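Local coordinates for protein beta-hexosaminidase LpqI (Mycobacterium tuberculosis H37Rv, PDB 6GFV) that cleaves the terminal beta-1,4-linked N-acetylglucosamine from peptidoglycan fragments, a step in mycobacterial peptidoglycan recycling, at residues 181-186 with 227-232; 223-228 with 266-271; 237-242 with 274-279; 136-141 with 185-190. All blocks are in the same frame, centred on the assembly; numbering follows the deposited sequence.

Interaction 1: residues 181-186 with 227-232; sequences HFPGHG and GHLQVP
L229 supplies most of the apolar contact with 181-186, dividing its two methyls between different partners. CD2 sits over the middle of one face of the H185 imidazole, a CH-pi contact 3.9 Å from the ring centroid and 11° off the ring normal, and the two side chains cross nearly at right angles. CD1 turns instead to the backbone of the bend, 3.5 Å from the carbonyl oxygen of G184. P183, which follows a cis peptide bond, slides past L229 and meets V231 tip to tip, its CG 3.9 Å from V231 CG2; this methyl, anti to the carbonyl carbon with CG1 anti to the backbone N (chi1 -178°), faces the proline. Polar contact across the pair comes down to one backbone bond, G227 N to F182 O at 3.0 Å, moderately bent at 146°. Just before it, H181 lays its CB 4.0 Å from G227 CA. The H185 ring is also tethered by NE2 to S192, and H181, itself preceded by a cis peptide bond, probably binds substrate. The contact lies at the C-terminal ends of the neighbouring parallel strands 176-182 and 223-230, with L205 of helix 202-206 against P183 and V231 and strand 197-198 against L229.

Interaction 2: residues 223-228 with 266-271; sequences GVMVGH and FSDDLS
Strand 223-226 runs parallel to the strand at 266-267, M225 pairing with F266 and V226 with S267, through F266 N to V224 O (2.8 Å), V226 N to F266 O (2.9 Å) and a more bent D268 N to V226 O. These are adjacent strands of the TIM-barrel-like domain of family 3 glycosidases, joined by a beta-alpha-beta crossover through helix 244-252, and D268, probably the nucleophile, comes next in the chain after S267. The extended chain of M225, with CG anti to the backbone N (chi1 168°), brings SD to 3.8 Å from D268 CG, and the bend at chi3 turns CE to 3.7 Å from S267 O. On the D268 carboxylate, OD1 accepts the backbone N of D269 at 2.6 Å, on its anti side but tilted out of the carboxylate plane, while OD2 takes a proton from a water that in turn accepts H228 N. The H228 ring crosses D268 at about a right angle, with D268 CB over one face near the rim. H228 ND1 bonds to S241 OG, so both ring nitrogens are engaged. NE2 donates to D269 O at 3.0 Å, and although this oxygen lies near the ring plane, the nitrogen approaches from above the carbonyl plane.

Interaction 3: residues 237-242 with 274-279; sequences SEPASL and AAISDR
I276 and R279 are the two side chains of 274-279 that reach the 237-242 loop, one with an apolar tip and the other with a charged one. In I276, CG1 lies anti to the carbonyl carbon (chi1 -63°), which carries CD1 out to the loop. This methyl lies 3.7 Å from P239 CG, the two side chains meeting at a slant, and meets L242 CD1 tip to tip at 4.1 Å; S241 OG, the partner of H228, is also near it. R279 leaves the backbone with CG anti to the backbone N, remains extended at chi2 and bends at chi3, where the torsion of -22° is close to eclipsed. Its NH1 thereby gives a 3.1 Å hydrogen bond to S237 O, which is tilted 24° from the guanidinium plane, and comes 3.9 Å from P239 CD. E238, bent at chi2, brings OE1 to 4.1 Å from R279 NH1, too far for a salt bridge; the two planar groups stand almost perpendicular, and OE1 forms its salt bridge with R288. The loop itself is tied by L242 N to P239 O. Such packing of one beta-to-alpha loop on the next is characteristic of the catalytic rim of a TIM-barrel-like domain: the loop after strand 223-230 meets the short helix that follows the presumed nucleophile D268.

Interaction 4: residues 136-141 with 185-190; sequences VDVTDA and HGRGSG
R187 reaches back from its turn to lie alongside V138, the two side chains pointing the same way. From CB, the chain places CG anti to the carbonyl carbon and then bends at chi2 (110°, well away from a staggered value). CD comes 3.8 Å from V138 O, and NE donates to that same oxygen at 3.2 Å, approaching from above the carbonyl plane rather than along a lone pair. Past CZ, NH2 meets V138 CG1 at 3.4 Å, with the methyl at the edge of the guanidinium; this nitrogen also forms a salt bridge to D208, so the tip of the arginine is held by a partner beyond the turn. V138 O is shared further, for G186 CA makes a CA-H...O contact with it at 3.2 Å. H185 to G188 form a type I beta turn, closed by G188 N to H185 O. A water accepts from both V138 N and G186 N, bridging the two backbones. At the D137 end, D137 lies beside H185, OD1 taking a weak bond from H185 N at 3.3 Å as well as a stronger one from N of H181, which probably binds substrate. At the T139 end, OG1 gives a weak bond to G186 O and accepts A141 N at 2.9 Å, an ST turn. The contact joins two loops that follow the C-terminal ends of barrel strands, one between strand 130-131 and helix 156-172, the other between strands 176-182 and 197-198; V159 of helix 156-172 touches V138.

Overall arrangement
From the N terminus, the loop at 136-141 comes first, and interaction 4 closes the span to 185-190, which includes helix 156-172 and strand 176-182. Interaction 1 opens at 181-186, sharing H185 and G186 with interaction 4, and closes at 227-232. Interaction 2 begins on the same strand, 223-230, and shares G227 and H228 with interaction 1; it ends at 266-271. Interaction 3 opens at 237-242, between the two segments of interaction 2, and closes at 274-279, so these two cross. Interaction 4 is over before interactions 2 and 3 begin and touches neither. Together they link successive strand ends and loops on one rim of the barrel-like domain, with D268 in interaction 2.

Interaction 1: residues 181-186 with 227-232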
loop_
_atom_site.group_PDB
_atom_site.type_symbol
_atom_site.label_atom_id
_atom_site.label_comp_id
_atom_site.label_asym_id
_atom_site.label_seq_id
_atom_site.Cartn_x
_atom_site.Cartn_y
_atom_site.Cartn_z
ATOM N N HIS A 181 -6.727 6.930 -1.863
ATOM C CA HIS A 181 -6.762 6.385 -0.507
ATOM C C HIS A 181 -8.211 6.035 -0.084
ATOM O O HIS A 181 -9.021 6.932 0.145
ATOM C CB HIS A 181 -6.191 7.397 0.501
ATOM C CG HIS A 181 -4.890 8.018 0.086
ATOM N ND1 HIS A 181 -4.783 8.920 -0.950
ATOM C CD2 HIS A 181 -3.642 7.863 0.575
ATOM C CE1 HIS A 181 -3.522 9.281 -1.088
ATOM N NE2 HIS A 181 -2.808 8.648 -0.179
ATOM N N PHE A 182 -8.529 4.757 0.038
ATOM C CA PHE A 182 -9.895 4.314 0.360
ATOM C C PHE A 182 -10.374 4.841 1.732
ATOM O O PHE A 182 -9.634 4.786 2.709
ATOM C CB PHE A 182 -9.932 2.774 0.311
ATOM C CG PHE A 182 -11.314 2.161 0.457
ATOM C CD1 PHE A 182 -11.822 1.849 1.702
ATOM C CD2 PHE A 182 -12.063 1.833 -0.655
ATOM C CE1 PHE A 182 -13.081 1.256 1.836
ATOM C CE2 PHE A 182 -13.322 1.250 -0.526
ATOM C CZ PHE A 182 -13.826 0.968 0.721
ATOM N N PRO A 183 -11.631 5.322 1.819
ATOM C CA PRO A 183 -12.662 5.360 0.782
ATOM C C PRO A 183 -12.824 6.720 0.130
ATOM O O PRO A 183 -13.918 7.031 -0.318
ATOM C CB PRO A 183 -13.921 5.007 1.558
ATOM C CG PRO A 183 -13.711 5.722 2.866
ATOM C CD PRO A 183 -12.213 5.635 3.139
ATOM N N GLY A 184 -11.770 7.525 0.092
ATOM C CA GLY A 184 -11.811 8.762 -0.665
ATOM C C GLY A 184 -11.276 9.954 0.097
ATOM O O GLY A 184 -11.900 10.404 1.047
ATOM N N HIS A 185 -10.114 10.447 -0.330
ATOM C CA HIS A 185 -9.419 11.576 0.301
ATOM C C HIS A 185 -9.688 12.911 -0.384
ATOM O O HIS A 185 -9.327 13.951 0.132
ATOM C CB HIS A 185 -7.896 11.323 0.281
ATOM C CG HIS A 185 -7.140 11.975 1.393
ATOM N ND1 HIS A 185 -7.307 13.299 1.742
ATOM C CD2 HIS A 185 -6.200 11.480 2.232
ATOM C CE1 HIS A 185 -6.494 13.591 2.741
ATOM N NE2 HIS A 185 -5.811 12.504 3.055
ATOM N N GLY A 186 -10.268 12.868 -1.574
ATOM C CA GLY A 186 -10.385 14.047 -2.412
ATOM C C GLY A 186 -11.087 15.254 -1.815
ATOM O O GLY A 186 -10.699 16.395 -2.074
ATOM N N GLY A 227 -6.784 5.055 3.674
ATOM C CA GLY A 227 -6.330 6.280 4.309
ATOM C C GLY A 227 -6.709 6.449 5.777
ATOM O O GLY A 227 -7.520 5.693 6.320
ATOM N N HIS A 228 -6.086 7.438 6.408
ATOM C CA HIS A 228 -6.319 7.788 7.794
ATOM C C HIS A 228 -7.508 8.741 7.865
ATOM O O HIS A 228 -7.352 9.910 8.249
ATOM C CB HIS A 228 -5.087 8.473 8.411
ATOM C CG HIS A 228 -3.815 7.692 8.310
ATOM N ND1 HIS A 228 -3.768 6.320 8.387
ATOM C CD2 HIS A 228 -2.529 8.104 8.170
ATOM C CE1 HIS A 228 -2.514 5.915 8.277
ATOM N NE2 HIS A 228 -1.742 6.980 8.148
ATOM N N LEU A 229 -8.676 8.243 7.474
ATOM C CA LEU A 229 -9.833 9.078 7.200
ATOM C C LEU A 229 -11.037 8.737 8.082
ATOM O O LEU A 229 -11.506 7.606 8.074
ATOM C CB LEU A 229 -10.225 8.936 5.729
ATOM C CG LEU A 229 -9.221 9.373 4.667
ATOM C CD1 LEU A 229 -9.641 8.891 3.306
ATOM C CD2 LEU A 229 -9.072 10.886 4.667
ATOM N N GLN A 230 -11.519 9.722 8.832
ATOM C CA GLN A 230 -12.737 9.588 9.618
ATOM C C GLN A 230 -13.958 9.764 8.711
ATOM O O GLN A 230 -14.070 10.733 7.975
ATOM C CB GLN A 230 -12.743 10.600 10.766
ATOM C CG GLN A 230 -11.634 10.413 11.783
ATOM C CD GLN A 230 -11.472 11.609 12.697
ATOM O OE1 GLN A 230 -12.436 12.088 13.294
ATOM N NE2 GLN A 230 -10.256 12.117 12.790
ATOM N N VAL A 231 -14.866 8.801 8.748
ATOM C CA VAL A 231 -15.987 8.789 7.820
ATOM C C VAL A 231 -17.332 8.741 8.555
ATOM O O VAL A 231 -17.665 7.738 9.181
ATOM C CB VAL A 231 -15.888 7.590 6.871
ATOM C CG1 VAL A 231 -17.036 7.607 5.864
ATOM C CG2 VAL A 231 -14.509 7.550 6.178
ATOM N N PRO A 232 -18.104 9.835 8.483
ATOM C CA PRO A 232 -19.421 9.898 9.137
ATOM C C PRO A 232 -20.388 8.839 8.597
ATOM O O PRO A 232 -20.600 8.741 7.394
ATOM C CB PRO A 232 -19.905 11.321 8.816
ATOM C CG PRO A 232 -18.629 12.090 8.477
ATOM C CD PRO A 232 -17.746 11.101 7.819
#

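Interaction 2: residues 223-228 with 266-271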
loop_
_atom_site.group_PDB
_atom_site.type_symbol
_atom_site.label_atom_id
_atom_site.label_comp_id
_atom_site.label_asym_id
_atom_site.label_seq_id
_atom_site.Cartn_x
_atom_site.Cartn_y
_atom_site.Cartn_z
ATOM N N GLY A 223 -3.821 -3.942 -5.419
ATOM C CA GLY A 223 -3.942 -3.737 -3.989
ATOM C C GLY A 223 -4.799 -2.503 -3.683
ATOM O O GLY A 223 -5.104 -1.726 -4.574
ATOM N N VAL A 224 -5.184 -2.327 -2.426
ATOM C CA VAL A 224 -5.864 -1.096 -1.999
ATOM C C VAL A 224 -5.235 -0.541 -0.716
ATOM O O VAL A 224 -5.043 -1.284 0.237
ATOM C CB VAL A 224 -7.391 -1.338 -1.793
ATOM C CG1 VAL A 224 -8.061 -0.109 -1.229
ATOM C CG2 VAL A 224 -8.057 -1.761 -3.110
ATOM N N MET A 225 -4.887 0.747 -0.719
ATOM C CA MET A 225 -4.396 1.434 0.470
ATOM C C MET A 225 -5.527 2.204 1.136
ATOM O O MET A 225 -6.201 2.977 0.471
ATOM C CB MET A 225 -3.263 2.409 0.133
ATOM C CG MET A 225 -2.918 3.348 1.281
ATOM S SD MET A 225 -1.547 4.506 0.992
ATOM C CE MET A 225 -0.163 3.395 1.149
ATOM N N VAL A 226 -5.721 2.002 2.436
ATOM C CA VAL A 226 -6.797 2.666 3.182
ATOM C C VAL A 226 -6.229 3.875 3.920
ATOM O O VAL A 226 -5.282 3.737 4.661
ATOM C CB VAL A 226 -7.464 1.697 4.185
ATOM C CG1 VAL A 226 -8.637 2.362 4.903
ATOM C CG2 VAL A 226 -7.939 0.411 3.472
ATOM N N GLY A 227 -6.784 5.055 3.674
ATOM C CA GLY A 227 -6.330 6.280 4.309
ATOM C C GLY A 227 -6.709 6.449 5.777
ATOM O O GLY A 227 -7.520 5.693 6.320
ATOM N N HIS A 228 -6.086 7.438 6.408
ATOM C CA HIS A 228 -6.319 7.788 7.794
ATOM C C HIS A 228 -7.508 8.741 7.865
ATOM O O HIS A 228 -7.352 9.910 8.249
ATOM C CB HIS A 228 -5.087 8.473 8.411
ATOM C CG HIS A 228 -3.815 7.692 8.310
ATOM N ND1 HIS A 228 -3.768 6.320 8.387
ATOM C CD2 HIS A 228 -2.529 8.104 8.170
ATOM C CE1 HIS A 228 -2.514 5.915 8.277
ATOM N NE2 HIS A 228 -1.742 6.980 8.148
ATOM N N PHE A 266 -3.474 -2.440 2.298
ATOM C CA PHE A 266 -2.375 -1.736 2.968
ATOM C C PHE A 266 -2.866 -0.577 3.829
ATOM O O PHE A 266 -3.681 0.205 3.372
ATOM C CB PHE A 266 -1.390 -1.136 1.951
ATOM C CG PHE A 266 -0.746 -2.124 1.020
ATOM C CD1 PHE A 266 -1.458 -2.709 -0.006
ATOM C CD2 PHE A 266 0.611 -2.383 1.109
ATOM C CE1 PHE A 266 -0.840 -3.586 -0.891
ATOM C CE2 PHE A 266 1.229 -3.259 0.228
ATOM C CZ PHE A 266 0.504 -3.858 -0.765
ATOM N N SER A 267 -2.325 -0.414 5.032
ATOM C CA SER A 267 -2.480 0.856 5.734
ATOM C C SER A 267 -1.655 1.935 5.041
ATOM O O SER A 267 -0.658 1.636 4.377
ATOM C CB SER A 267 -2.067 0.750 7.210
ATOM O OG SER A 267 -0.658 0.789 7.393
ATOM N N ASP A 268 -2.079 3.191 5.187
ATOM C CA ASP A 268 -1.200 4.329 4.895
ATOM C C ASP A 268 -0.119 4.386 5.983
ATOM O O ASP A 268 -0.199 3.665 6.976
ATOM C CB ASP A 268 -2.004 5.639 4.813
ATOM C CG ASP A 268 -1.256 6.762 4.082
ATOM O OD1 ASP A 268 -0.042 6.621 3.825
ATOM O OD2 ASP A 268 -1.889 7.792 3.774
ATOM N N ASP A 269 0.893 5.229 5.787
ATOM C CA ASP A 269 2.056 5.335 6.686
ATOM C C ASP A 269 1.690 5.638 8.138
ATOM O O ASP A 269 1.181 6.707 8.443
ATOM C CB ASP A 269 3.021 6.412 6.146
ATOM C CG ASP A 269 4.107 6.820 7.154
ATOM O OD1 ASP A 269 4.573 5.978 7.942
ATOM O OD2 ASP A 269 4.503 8.001 7.152
ATOM N N LEU A 270 1.993 4.695 9.027
ATOM C CA LEU A 270 1.572 4.735 10.434
ATOM C C LEU A 270 2.475 5.546 11.363
ATOM O O LEU A 270 2.094 5.867 12.495
ATOM C CB LEU A 270 1.475 3.306 10.988
ATOM C CG LEU A 270 0.502 2.376 10.255
ATOM C CD1 LEU A 270 0.714 0.923 10.610
ATOM C CD2 LEU A 270 -0.944 2.781 10.537
ATOM N N SER A 271 3.684 5.855 10.914
ATOM C CA SER A 271 4.631 6.452 11.827
ATOM C C SER A 271 4.783 7.927 11.522
ATOM O O SER A 271 4.659 8.766 12.404
ATOM C CB SER A 271 5.987 5.736 11.759
ATOM O OG SER A 271 6.613 5.957 10.521
HETATM O O HOH W 1 -4.395 8.960 4.615
#

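Interaction 3: residues 237-242 with 274-279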
loop_
_atom_site.group_PDB
_atom_site.type_symbol
_atom_site.label_atom_id
_atom_site.label_comp_id
_atom_site.label_asym_id
_atom_site.label_seq_id
_atom_site.Cartn_x
_atom_site.Cartn_y
_atom_site.Cartn_z
ATOM N N SER A 237 -15.079 8.490 15.002
ATOM C CA SER A 237 -13.866 9.288 15.135
ATOM C C SER A 237 -12.576 8.473 14.927
ATOM O O SER A 237 -11.482 8.941 15.238
ATOM C CB SER A 237 -13.834 9.952 16.503
ATOM O OG SER A 237 -14.017 8.981 17.508
ATOM N N GLU A 238 -12.702 7.258 14.411
ATOM C CA GLU A 238 -11.534 6.428 14.136
ATOM C C GLU A 238 -11.130 6.551 12.670
ATOM O O GLU A 238 -11.990 6.582 11.804
ATOM C CB GLU A 238 -11.811 4.969 14.482
ATOM C CG GLU A 238 -12.137 4.713 15.953
ATOM C CD GLU A 238 -11.019 5.121 16.901
ATOM O OE1 GLU A 238 -9.838 4.987 16.528
ATOM O OE2 GLU A 238 -11.315 5.566 18.027
ATOM N N PRO A 239 -9.815 6.647 12.390
ATOM C CA PRO A 239 -9.388 6.652 10.987
ATOM C C PRO A 239 -9.727 5.314 10.322
ATOM O O PRO A 239 -9.707 4.287 10.984
ATOM C CB PRO A 239 -7.871 6.877 11.074
ATOM C CG PRO A 239 -7.490 6.430 12.433
ATOM C CD PRO A 239 -8.675 6.741 13.316
ATOM N N ALA A 240 -10.063 5.349 9.039
ATOM C CA ALA A 240 -10.459 4.155 8.287
ATOM C C ALA A 240 -9.421 3.017 8.336
ATOM O O ALA A 240 -9.782 1.843 8.401
ATOM C CB ALA A 240 -10.746 4.539 6.842
ATOM N N SER A 241 -8.137 3.380 8.325
ATOM C CA SER A 241 -7.043 2.410 8.310
ATOM C C SER A 241 -7.006 1.581 9.588
ATOM O O SER A 241 -6.414 0.511 9.626
ATOM C CB SER A 241 -5.696 3.123 8.109
ATOM O OG SER A 241 -5.483 4.116 9.089
ATOM N N LEU A 242 -7.641 2.097 10.635
ATOM C CA LEU A 242 -7.685 1.424 11.923
ATOM C C LEU A 242 -9.101 0.936 12.260
ATOM O O LEU A 242 -9.387 0.569 13.398
ATOM C CB LEU A 242 -7.180 2.352 13.018
ATOM C CG LEU A 242 -5.769 2.923 12.848
ATOM C CD1 LEU A 242 -5.314 3.462 14.170
ATOM C CD2 LEU A 242 -4.804 1.873 12.344
ATOM N N ALA A 274 0.833 12.455 11.336
ATOM C CA ALA A 274 0.273 12.935 12.595
ATOM C C ALA A 274 -1.158 12.472 12.847
ATOM O O ALA A 274 -1.585 12.407 13.994
ATOM C CB ALA A 274 0.331 14.445 12.648
ATOM N N ALA A 275 -1.901 12.151 11.792
ATOM C CA ALA A 275 -3.282 11.695 11.975
ATOM C C ALA A 275 -3.319 10.414 12.808
ATOM O O ALA A 275 -4.307 10.121 13.474
ATOM C CB ALA A 275 -3.961 11.485 10.638
ATOM N N ILE A 276 -2.223 9.664 12.767
ATOM C CA ILE A 276 -2.065 8.470 13.572
ATOM C C ILE A 276 -1.182 8.738 14.784
ATOM O O ILE A 276 -1.542 8.381 15.907
ATOM C CB ILE A 276 -1.453 7.313 12.754
ATOM C CG1 ILE A 276 -2.380 6.919 11.606
ATOM C CG2 ILE A 276 -1.189 6.112 13.636
ATOM C CD1 ILE A 276 -3.818 6.647 12.036
ATOM N N SER A 277 -0.037 9.380 14.562
ATOM C CA SER A 277 0.968 9.502 15.616
ATOM C C SER A 277 0.581 10.515 16.707
ATOM O O SER A 277 1.189 10.535 17.772
ATOM C CB SER A 277 2.344 9.857 15.019
ATOM O OG SER A 277 2.294 10.971 14.146
ATOM N N ASP A 278 -0.433 11.339 16.459
ATOM C CA ASP A 278 -0.964 12.199 17.513
ATOM C C ASP A 278 -1.692 11.391 18.575
ATOM O O ASP A 278 -1.814 11.828 19.718
ATOM C CB ASP A 278 -1.923 13.246 16.950
ATOM C CG ASP A 278 -1.206 14.410 16.312
ATOM O OD1 ASP A 278 0.040 14.457 16.391
ATOM O OD2 ASP A 278 -1.894 15.283 15.739
ATOM N N ARG A 279 -2.186 10.216 18.200
ATOM C CA ARG A 279 -3.032 9.443 19.101
ATOM C C ARG A 279 -2.439 8.068 19.443
ATOM O O ARG A 279 -2.730 7.526 20.506
ATOM C CB ARG A 279 -4.435 9.284 18.494
ATOM C CG ARG A 279 -5.471 8.594 19.383
ATOM C CD ARG A 279 -6.915 8.763 18.842
ATOM N NE ARG A 279 -7.084 9.912 17.948
ATOM C CZ ARG A 279 -7.916 9.936 16.905
ATOM N NH1 ARG A 279 -8.652 8.872 16.617
ATOM N NH2 ARG A 279 -8.013 11.017 16.138
#

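Interaction 4: residues 136-141 with 185-190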
loop_
_atom_site.group_PDB
_atom_site.type_symbol
_atom_site.label_atom_id
_atom_site.label_comp_id
_atom_site.label_asym_id
_atom_site.label_seq_id
_atom_site.Cartn_x
_atom_site.Cartn_y
_atom_site.Cartn_z
ATOM N N VAL A 136 -6.804 7.362 -6.833
ATOM C CA VAL A 136 -8.139 7.397 -7.413
ATOM C C VAL A 136 -9.033 8.430 -6.687
ATOM O O VAL A 136 -10.229 8.494 -6.939
ATOM C CB VAL A 136 -8.832 5.995 -7.404
ATOM C CG1 VAL A 136 -7.938 4.930 -8.039
ATOM C CG2 VAL A 136 -9.173 5.589 -6.025
ATOM N N ASP A 137 -8.442 9.245 -5.809
ATOM C CA ASP A 137 -9.164 10.365 -5.198
ATOM C C ASP A 137 -9.771 11.323 -6.239
ATOM O O ASP A 137 -9.150 11.636 -7.239
ATOM C CB ASP A 137 -8.245 11.165 -4.265
ATOM C CG ASP A 137 -7.546 10.299 -3.228
ATOM O OD1 ASP A 137 -8.140 9.316 -2.742
ATOM O OD2 ASP A 137 -6.403 10.626 -2.892
ATOM N N VAL A 138 -10.997 11.781 -5.972
ATOM C CA VAL A 138 -11.724 12.722 -6.831
ATOM C C VAL A 138 -11.737 14.113 -6.201
ATOM O O VAL A 138 -12.207 14.252 -5.089
ATOM C CB VAL A 138 -13.189 12.277 -7.044
ATOM C CG1 VAL A 138 -13.961 13.290 -7.896
ATOM C CG2 VAL A 138 -13.250 10.889 -7.650
ATOM N N THR A 139 -11.205 15.122 -6.889
ATOM C CA THR A 139 -11.224 16.499 -6.382
ATOM C C THR A 139 -10.982 17.562 -7.454
ATOM O O THR A 139 -10.427 17.280 -8.507
ATOM C CB THR A 139 -10.172 16.730 -5.270
ATOM O OG1 THR A 139 -10.313 18.061 -4.763
ATOM C CG2 THR A 139 -8.756 16.560 -5.798
ATOM N N ASP A 140 -11.407 18.789 -7.165
ATOM C CA ASP A 140 -11.060 19.938 -7.988
ATOM C C ASP A 140 -10.307 20.991 -7.172
ATOM O O ASP A 140 -10.274 22.162 -7.541
ATOM C CB ASP A 140 -12.313 20.554 -8.623
ATOM C CG ASP A 140 -13.346 20.983 -7.595
ATOM O OD1 ASP A 140 -13.130 20.771 -6.387
ATOM O OD2 ASP A 140 -14.389 21.530 -7.997
ATOM N N ALA A 141 -9.696 20.570 -6.070
ATOM C CA ALA A 141 -8.898 21.471 -5.229
ATOM C C ALA A 141 -7.657 21.996 -5.968
ATOM O O ALA A 141 -7.230 21.390 -6.944
ATOM C CB ALA A 141 -8.496 20.759 -3.951
ATOM N N HIS A 185 -10.114 10.447 -0.330
ATOM C CA HIS A 185 -9.419 11.576 0.301
ATOM C C HIS A 185 -9.688 12.911 -0.384
ATOM O O HIS A 185 -9.327 13.951 0.132
ATOM C CB HIS A 185 -7.896 11.323 0.281
ATOM C CG HIS A 185 -7.140 11.975 1.393
ATOM N ND1 HIS A 185 -7.307 13.299 1.742
ATOM C CD2 HIS A 185 -6.200 11.480 2.232
ATOM C CE1 HIS A 185 -6.494 13.591 2.741
ATOM N NE2 HIS A 185 -5.811 12.504 3.055
ATOM N N GLY A 186 -10.268 12.868 -1.574
ATOM C CA GLY A 186 -10.385 14.047 -2.412
ATOM C C GLY A 186 -11.087 15.254 -1.815
ATOM O O GLY A 186 -10.699 16.395 -2.074
ATOM N N ARG A 187 -12.128 15.015 -1.020
ATOM C CA ARG A 187 -12.818 16.121 -0.365
ATOM C C ARG A 187 -12.629 16.096 1.158
ATOM O O ARG A 187 -13.475 16.568 1.887
ATOM C CB ARG A 187 -14.310 16.110 -0.726
ATOM C CG ARG A 187 -14.587 16.235 -2.222
ATOM C CD ARG A 187 -15.134 14.919 -2.781
ATOM N NE ARG A 187 -15.229 14.847 -4.242
ATOM C CZ ARG A 187 -16.199 15.407 -4.964
ATOM N NH1 ARG A 187 -17.150 16.118 -4.372
ATOM N NH2 ARG A 187 -16.216 15.272 -6.281
ATOM N N GLY A 188 -11.507 15.554 1.626
ATOM C CA GLY A 188 -11.192 15.530 3.044
ATOM C C GLY A 188 -11.089 16.915 3.667
ATOM O O GLY A 188 -10.888 17.906 2.969
ATOM N N SER A 189 -11.235 16.992 4.985
ATOM C CA SER A 189 -11.241 18.275 5.681
ATOM C C SER A 189 -9.851 18.899 5.844
ATOM O O SER A 189 -9.735 20.057 6.246
ATOM C CB SER A 189 -11.871 18.114 7.048
ATOM O OG SER A 189 -11.122 17.204 7.822
ATOM N N GLY A 190 -8.799 18.147 5.528
ATOM C CA GLY A 190 -7.440 18.669 5.638
ATOM C C GLY A 190 -6.354 17.729 5.133
ATOM O O GLY A 190 -6.573 16.954 4.204
HETATM O O HOH W 2 -12.021 11.020 -3.062
#